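Salmonella typhimurium DB7155 bacteriophage DET7 tailspike (Bacteriophage, PDB 2V5I) probably binds and hydrolyses the O-antigen of the Salmonella host, serving as the receptor-binding tailspike of the phage. Local coordinates at residues A171-S182 against I194-E205. Residues are numbered along the deposited sequence; the frame is centred on the assembly and turned at random.
Sequences AGGLMAAYLFRS and IIGGKDGIITFE
Two successive rungs of the right-handed parallel beta-helix meet here, each turning a corner of the solenoid. Strands 176-181 and 202-205 run parallel, with Y178 opposite I202 and F180 opposite F204. Their backbone bonds alternate: Y178 N to I201 O (2.8 Å), T203 N to Y178 O, F180 N to T203 O, E205 N to F180 O, and S182 N to E205 O. At the corner, I195 N bonds G173 O and A176 N bonds I195 O. Before the second strand, residues 197-201 loop outward, and two waters bridge the segments. One joins A176 O, G197 N and D199 O; the other joins Y178 O, G200 O and T203 OG1.

On the inner face the F180 and F204 rings lie side by side, near parallel (planes 28°, centroids 4.9 Å apart) but slid so far that little of them overlaps. F204 CE1 lies over one F180 face, toward its rim. Y178 OH bonds G172 O at 2.7 Å in the carbonyl plane, tying strand 176-181 back to strand 172-173 before the corner at 174-175.

On the outer face, L179 CD1 packs 3.7 Å from T203 CG2. E205 bends at chi2, and R181 NH1 meets its OE1 at 3.1 Å in a salt bridge, from the anti side but 31° out of the carboxylate plane, with the two flat groups 60° apart. E205 OE2 accepts from L207 N. R181 NE also pairs with D159, and T203 OG1 bonds Q231. Strand 156-161 flanks 176-181, strand 230-233 lies beyond 202-205, and V188 of strand 187-196 packs against F180 and I202.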
ATOM      1  N   ALA A 171     -19.276 -12.784 -15.157  1.00  9.59           N
ATOM      2  CA  ALA A 171     -19.044 -13.910 -16.114  1.00 10.77           C
ATOM      3  C   ALA A 171     -18.533 -15.141 -15.411  1.00 11.42           C
ATOM      4  O   ALA A 171     -17.784 -15.088 -14.441  1.00 10.10           O
ATOM      5  CB  ALA A 171     -18.073 -13.519 -17.208  1.00 12.64           C
ATOM      6  N   GLY A 172     -18.968 -16.293 -15.920  1.00 10.78           N
ATOM      7  CA  GLY A 172     -18.426 -17.564 -15.489  1.00 11.71           C
ATOM      8  C   GLY A 172     -18.106 -18.493 -16.638  1.00  9.61           C
ATOM      9  O   GLY A 172     -18.260 -18.199 -17.823  1.00  9.48           O
ATOM     10  N   GLY A 173     -17.625 -19.670 -16.268  1.00  8.89           N
ATOM     11  CA  GLY A 173     -17.416 -20.718 -17.268  1.00  9.59           C
ATOM     12  C   GLY A 173     -16.568 -21.874 -16.852  1.00 10.11           C
ATOM     13  O   GLY A 173     -15.993 -21.903 -15.733  1.00  9.65           O
ATOM     14  N   LEU A 174     -16.585 -22.886 -17.740  1.00 10.25           N
ATOM     15  CA  LEU A 174     -15.769 -24.092 -17.644  1.00  9.52           C
ATOM     16  C   LEU A 174     -15.104 -24.326 -18.979  1.00 10.25           C
ATOM     17  O   LEU A 174     -15.778 -24.525 -19.998  1.00 10.65           O
ATOM     18  CB  LEU A 174     -16.668 -25.308 -17.332  1.00 10.21           C
ATOM     19  CG  LEU A 174     -17.300 -25.339 -15.922  1.00 10.07           C
ATOM     20  CD1 LEU A 174     -18.273 -26.511 -15.801  1.00 15.12           C
ATOM     21  CD2 LEU A 174     -16.283 -25.477 -14.879  1.00 13.01           C
ATOM     22  N   MET A 175     -13.773 -24.324 -18.999  1.00 10.02           N
ATOM     23  CA  MET A 175     -12.972 -24.316 -20.208  1.00 10.89           C
ATOM     24  C   MET A 175     -13.401 -23.192 -21.131  1.00 10.12           C
ATOM     25  O   MET A 175     -13.611 -23.407 -22.329  1.00 11.02           O
ATOM     26  CB  MET A 175     -13.014 -25.708 -20.918  1.00  8.94           C
ATOM     27  CG  MET A 175     -12.463 -26.779 -19.971  1.00 12.25           C
ATOM     28  SD  MET A 175     -10.644 -26.716 -19.929  1.00 14.03           S
ATOM     29  CE  MET A 175     -10.260 -27.434 -18.370  1.00 12.15           C
ATOM     30  N   ALA A 176     -13.463 -21.966 -20.558  1.00  8.65           N
ATOM     31  CA  ALA A 176     -14.077 -20.813 -21.195  1.00  8.59           C
ATOM     32  C   ALA A 176     -13.060 -19.766 -21.616  1.00  8.91           C
ATOM     33  O   ALA A 176     -11.960 -19.711 -21.083  1.00 11.06           O
ATOM     34  CB  ALA A 176     -15.067 -20.158 -20.217  1.00 10.70           C
ATOM     35  N   ALA A 177     -13.433 -18.997 -22.640  1.00  7.17           N
ATOM     36  CA  ALA A 177     -12.707 -17.768 -23.006  1.00  9.70           C
ATOM     37  C   ALA A 177     -13.662 -16.645 -23.384  1.00  9.50           C
ATOM     38  O   ALA A 177     -14.684 -16.881 -23.956  1.00 10.65           O
ATOM     39  CB  ALA A 177     -11.778 -18.028 -24.138  1.00  9.35           C
ATOM     40  N   TYR A 178     -13.278 -15.395 -23.036  1.00  8.26           N
ATOM     41  CA  TYR A 178     -13.972 -14.230 -23.449  1.00 10.08           C
ATOM     42  C   TYR A 178     -12.998 -13.403 -24.271  1.00  9.67           C
ATOM     43  O   TYR A 178     -11.909 -13.080 -23.821  1.00 10.97           O
ATOM     44  CB  TYR A 178     -14.441 -13.453 -22.199  1.00 10.14           C
ATOM     45  CG  TYR A 178     -15.549 -14.196 -21.479  1.00 10.67           C
ATOM     46  CD1 TYR A 178     -15.261 -15.175 -20.494  1.00 10.12           C
ATOM     47  CD2 TYR A 178     -16.889 -13.952 -21.791  1.00 10.73           C
ATOM     48  CE1 TYR A 178     -16.301 -15.884 -19.886  1.00 10.54           C
ATOM     49  CE2 TYR A 178     -17.922 -14.664 -21.182  1.00  8.27           C
ATOM     50  CZ  TYR A 178     -17.615 -15.598 -20.213  1.00  8.67           C
ATOM     51  OH  TYR A 178     -18.693 -16.253 -19.633  1.00  9.22           O
ATOM     52  N   LEU A 179     -13.372 -13.110 -25.517  1.00  9.60           N
ATOM     53  CA  LEU A 179     -12.459 -12.517 -26.487  1.00 10.89           C
ATOM     54  C   LEU A 179     -13.146 -11.325 -27.097  1.00 12.23           C
ATOM     55  O   LEU A 179     -14.270 -11.442 -27.552  1.00 12.10           O
ATOM     56  CB  LEU A 179     -12.148 -13.546 -27.578  1.00  9.67           C
ATOM     57  CG  LEU A 179     -11.431 -13.032 -28.823  1.00 13.91           C
ATOM     58  CD1 LEU A 179     -10.100 -12.400 -28.477  1.00 14.37           C
ATOM     59  CD2 LEU A 179     -11.271 -14.177 -29.763  1.00 15.06           C
ATOM     60  N   PHE A 180     -12.504 -10.154 -27.039  1.00  9.28           N
ATOM     61  CA  PHE A 180     -12.988  -8.945 -27.676  1.00 10.96           C
ATOM     62  C   PHE A 180     -12.046  -8.632 -28.831  1.00 10.23           C
ATOM     63  O   PHE A 180     -10.856  -8.354 -28.596  1.00 10.54           O
ATOM     64  CB  PHE A 180     -12.960  -7.799 -26.668  1.00 10.40           C
ATOM     65  CG  PHE A 180     -14.016  -7.912 -25.591  1.00 11.24           C
ATOM     66  CD1 PHE A 180     -13.786  -8.712 -24.468  1.00 11.93           C
ATOM     67  CD2 PHE A 180     -15.169  -7.201 -25.681  1.00 11.38           C
ATOM     68  CE1 PHE A 180     -14.784  -8.828 -23.499  1.00 15.24           C
ATOM     69  CE2 PHE A 180     -16.110  -7.251 -24.713  1.00 13.84           C
ATOM     70  CZ  PHE A 180     -15.911  -8.041 -23.621  1.00 12.04           C
ATOM     71  N   ARG A 181     -12.569  -8.572 -30.067  1.00 10.83           N
ATOM     72  CA  ARG A 181     -11.745  -8.320 -31.243  1.00 12.21           C
ATOM     73  C   ARG A 181     -12.109  -6.928 -31.774  1.00 12.55           C
ATOM     74  O   ARG A 181     -13.298  -6.649 -32.034  1.00 13.42           O
ATOM     75  CB  ARG A 181     -12.080  -9.324 -32.346  1.00 13.49           C
ATOM     76  CG  ARG A 181     -11.648 -10.731 -32.097  1.00 16.13           C
ATOM     77  CD  ARG A 181     -11.982 -11.510 -33.341  1.00 19.35           C
ATOM     78  NE  ARG A 181     -11.768 -12.945 -33.202  1.00 16.49           N
ATOM     79  CZ  ARG A 181     -10.582 -13.525 -33.372  1.00 23.86           C
ATOM     80  NH1 ARG A 181      -9.506 -12.780 -33.586  1.00 29.92           N
ATOM     81  NH2 ARG A 181     -10.459 -14.843 -33.248  1.00 27.73           N
ATOM     82  N   SER A 182     -11.125  -6.044 -31.878  1.00 11.11           N
ATOM     83  CA  SER A 182     -11.272  -4.701 -32.391  1.00 11.52           C
ATOM     84  C   SER A 182     -12.317  -3.855 -31.610  1.00 11.71           C
ATOM     85  O   SER A 182     -13.063  -3.048 -32.217  1.00 13.18           O
ATOM     86  CB  SER A 182     -11.671  -4.746 -33.855  1.00 13.11           C
ATOM     87  OG  SER A 182     -10.642  -5.359 -34.572  1.00 16.64           O
ATOM     88  N   ILE A 194     -13.962 -17.748 -13.335  1.00  9.69           N
ATOM     89  CA  ILE A 194     -14.050 -18.372 -14.637  1.00 10.98           C
ATOM     90  C   ILE A 194     -12.948 -19.434 -14.725  1.00  9.54           C
ATOM     91  O   ILE A 194     -11.778 -19.127 -14.497  1.00 10.78           O
ATOM     92  CB  ILE A 194     -13.833 -17.359 -15.750  1.00 10.03           C
ATOM     93  CG1 ILE A 194     -14.864 -16.231 -15.718  1.00 11.79           C
ATOM     94  CG2 ILE A 194     -13.903 -18.055 -17.130  1.00 10.35           C
ATOM     95  CD1 ILE A 194     -14.490 -15.003 -16.574  1.00 12.52           C
ATOM     96  N   ILE A 195     -13.303 -20.691 -15.050  1.00  7.71           N
ATOM     97  CA  ILE A 195     -12.295 -21.686 -15.289  1.00  9.09           C
ATOM     98  C   ILE A 195     -11.915 -21.627 -16.774  1.00 10.24           C
ATOM     99  O   ILE A 195     -12.727 -21.918 -17.665  1.00  9.82           O
ATOM    100  CB  ILE A 195     -12.788 -23.137 -14.986  1.00  8.33           C
ATOM    101  CG1 ILE A 195     -13.285 -23.306 -13.565  1.00 14.18           C
ATOM    102  CG2 ILE A 195     -11.712 -24.145 -15.300  1.00  9.92           C
ATOM    103  CD1 ILE A 195     -12.445 -22.771 -12.602  1.00 16.15           C
ATOM    104  N   GLY A 196     -10.670 -21.225 -17.050  1.00  8.78           N
ATOM    105  CA  GLY A 196     -10.170 -21.153 -18.416  1.00 10.99           C
ATOM    106  C   GLY A 196     -10.011 -22.444 -19.189  1.00 11.48           C
ATOM    107  O   GLY A 196      -9.935 -23.487 -18.603  1.00 10.08           O
ATOM    108  N   GLY A 197      -9.985 -22.317 -20.521  1.00 10.34           N
ATOM    109  CA  GLY A 197      -9.652 -23.402 -21.434  1.00 11.00           C
ATOM    110  C   GLY A 197      -8.334 -23.173 -22.143  1.00 10.17           C
ATOM    111  O   GLY A 197      -7.391 -22.605 -21.589  1.00  9.79           O
ATOM    112  N   LYS A 198      -8.253 -23.556 -23.398  1.00 10.27           N
ATOM    113  CA  LYS A 198      -6.968 -23.523 -24.076  1.00 10.49           C
ATOM    114  C   LYS A 198      -6.414 -22.098 -24.295  1.00 11.35           C
ATOM    115  O   LYS A 198      -5.192 -21.890 -24.337  1.00 13.68           O
ATOM    116  CB  LYS A 198      -7.134 -24.247 -25.421  1.00 11.88           C
ATOM    117  CG  LYS A 198      -5.846 -24.426 -26.161  1.00 14.40           C
ATOM    118  CD  LYS A 198      -4.943 -25.445 -25.565  1.00 15.89           C
ATOM    119  CE  LYS A 198      -3.818 -25.812 -26.528  1.00 23.65           C
ATOM    120  NZ  LYS A 198      -3.027 -27.007 -26.101  1.00 22.43           N
ATOM    121  N   ASP A 199      -7.311 -21.135 -24.516  1.00 11.89           N
ATOM    122  CA  ASP A 199      -6.917 -19.757 -24.851  1.00 12.64           C
ATOM    123  C   ASP A 199      -6.852 -18.879 -23.603  1.00 12.31           C
ATOM    124  O   ASP A 199      -7.276 -19.274 -22.529  1.00 12.89           O
ATOM    125  CB  ASP A 199      -7.856 -19.240 -25.895  1.00 12.63           C
ATOM    126  CG  ASP A 199      -7.767 -20.046 -27.204  1.00 19.73           C
ATOM    127  OD1 ASP A 199      -6.660 -20.554 -27.564  1.00 21.75           O
ATOM    128  OD2 ASP A 199      -8.802 -20.139 -27.886  1.00 24.59           O
ATOM    129  N   GLY A 200      -6.227 -17.716 -23.718  1.00 11.55           N
ATOM    130  CA  GLY A 200      -6.314 -16.739 -22.652  1.00 10.41           C
ATOM    131  C   GLY A 200      -7.740 -16.578 -22.161  1.00 10.12           C
ATOM    132  O   GLY A 200      -8.702 -16.725 -22.939  1.00 10.35           O
ATOM    133  N   ILE A 201      -7.904 -16.326 -20.876  1.00  8.70           N
ATOM    134  CA  ILE A 201      -9.261 -16.293 -20.324  1.00  7.50           C
ATOM    135  C   ILE A 201     -10.028 -15.077 -20.771  1.00  9.41           C
ATOM    136  O   ILE A 201     -11.171 -15.199 -21.192  1.00  9.89           O
ATOM    137  CB  ILE A 201      -9.308 -16.566 -18.814  1.00  7.44           C
ATOM    138  CG1 ILE A 201      -8.531 -17.842 -18.495  1.00  8.38           C
ATOM    139  CG2 ILE A 201     -10.760 -16.662 -18.343  1.00  8.74           C
ATOM    140  CD1 ILE A 201      -8.479 -18.284 -17.079  1.00  9.58           C
ATOM    141  N   ILE A 202      -9.434 -13.885 -20.563  1.00  7.70           N
ATOM    142  CA  ILE A 202     -10.004 -12.644 -21.079  1.00  9.63           C
ATOM    143  C   ILE A 202      -8.955 -11.978 -21.962  1.00  8.51           C
ATOM    144  O   ILE A 202      -7.857 -11.759 -21.502  1.00 10.69           O
ATOM    145  CB  ILE A 202     -10.398 -11.691 -19.928  1.00  9.99           C
ATOM    146  CG1 ILE A 202     -11.347 -12.427 -18.926  1.00 10.53           C
ATOM    147  CG2 ILE A 202     -11.028 -10.412 -20.491  1.00 10.60           C
ATOM    148  CD1 ILE A 202     -11.515 -11.773 -17.557  1.00 12.44           C
ATOM    149  N   THR A 203      -9.324 -11.663 -23.205  1.00  8.43           N
ATOM    150  CA  THR A 203      -8.383 -11.113 -24.171  1.00  9.42           C
ATOM    151  C   THR A 203      -9.004  -9.927 -24.906  1.00  8.86           C
ATOM    152  O   THR A 203     -10.142  -9.990 -25.332  1.00  8.70           O
ATOM    153  CB  THR A 203      -8.072 -12.196 -25.262  1.00 10.40           C
ATOM    154  OG1 THR A 203      -7.511 -13.352 -24.652  1.00 11.03           O
ATOM    155  CG2 THR A 203      -7.133 -11.645 -26.327  1.00 10.26           C
ATOM    156  N   PHE A 204      -8.273  -8.818 -24.944  1.00  8.01           N
ATOM    157  CA  PHE A 204      -8.602  -7.710 -25.825  1.00  9.21           C
ATOM    158  C   PHE A 204      -7.572  -7.687 -26.942  1.00 10.87           C
ATOM    159  O   PHE A 204      -6.409  -7.344 -26.703  1.00 11.00           O
ATOM    160  CB  PHE A 204      -8.545  -6.397 -25.004  1.00  9.13           C
ATOM    161  CG  PHE A 204      -9.624  -6.272 -23.996  1.00  6.91           C
ATOM    162  CD1 PHE A 204     -10.895  -5.995 -24.367  1.00  8.52           C
ATOM    163  CD2 PHE A 204      -9.369  -6.532 -22.618  1.00  9.45           C
ATOM    164  CE1 PHE A 204     -11.943  -5.887 -23.376  1.00  9.31           C
ATOM    165  CE2 PHE A 204     -10.403  -6.394 -21.694  1.00  8.44           C
ATOM    166  CZ  PHE A 204     -11.656  -6.132 -22.081  1.00 10.11           C
ATOM    167  N   GLU A 205      -8.029  -8.022 -28.158  1.00  9.70           N
ATOM    168  CA  GLU A 205      -7.179  -8.158 -29.321  1.00  9.23           C
ATOM    169  C   GLU A 205      -7.526  -7.010 -30.294  1.00  9.90           C
ATOM    170  O   GLU A 205      -8.652  -6.939 -30.802  1.00 10.95           O
ATOM    171  CB  GLU A 205      -7.489  -9.504 -29.962  1.00 10.97           C
ATOM    172  CG  GLU A 205      -6.702  -9.761 -31.225  1.00 13.16           C
ATOM    173  CD  GLU A 205      -7.457  -9.303 -32.491  1.00 22.72           C
ATOM    174  OE1 GLU A 205      -8.508  -9.912 -32.883  1.00 22.95           O
ATOM    175  OE2 GLU A 205      -7.011  -8.333 -33.144  1.00 20.36           O
TER
HETATM  176  O   HOH W   1      -9.701 -20.415 -22.601  1.00 13.25           O
HETATM  177  O   HOH W   2      -9.772 -14.902 -24.523  1.00 12.40           O
HETATM  178  O   HOH W   3      -8.118  -6.344 -34.379  1.00 26.24           O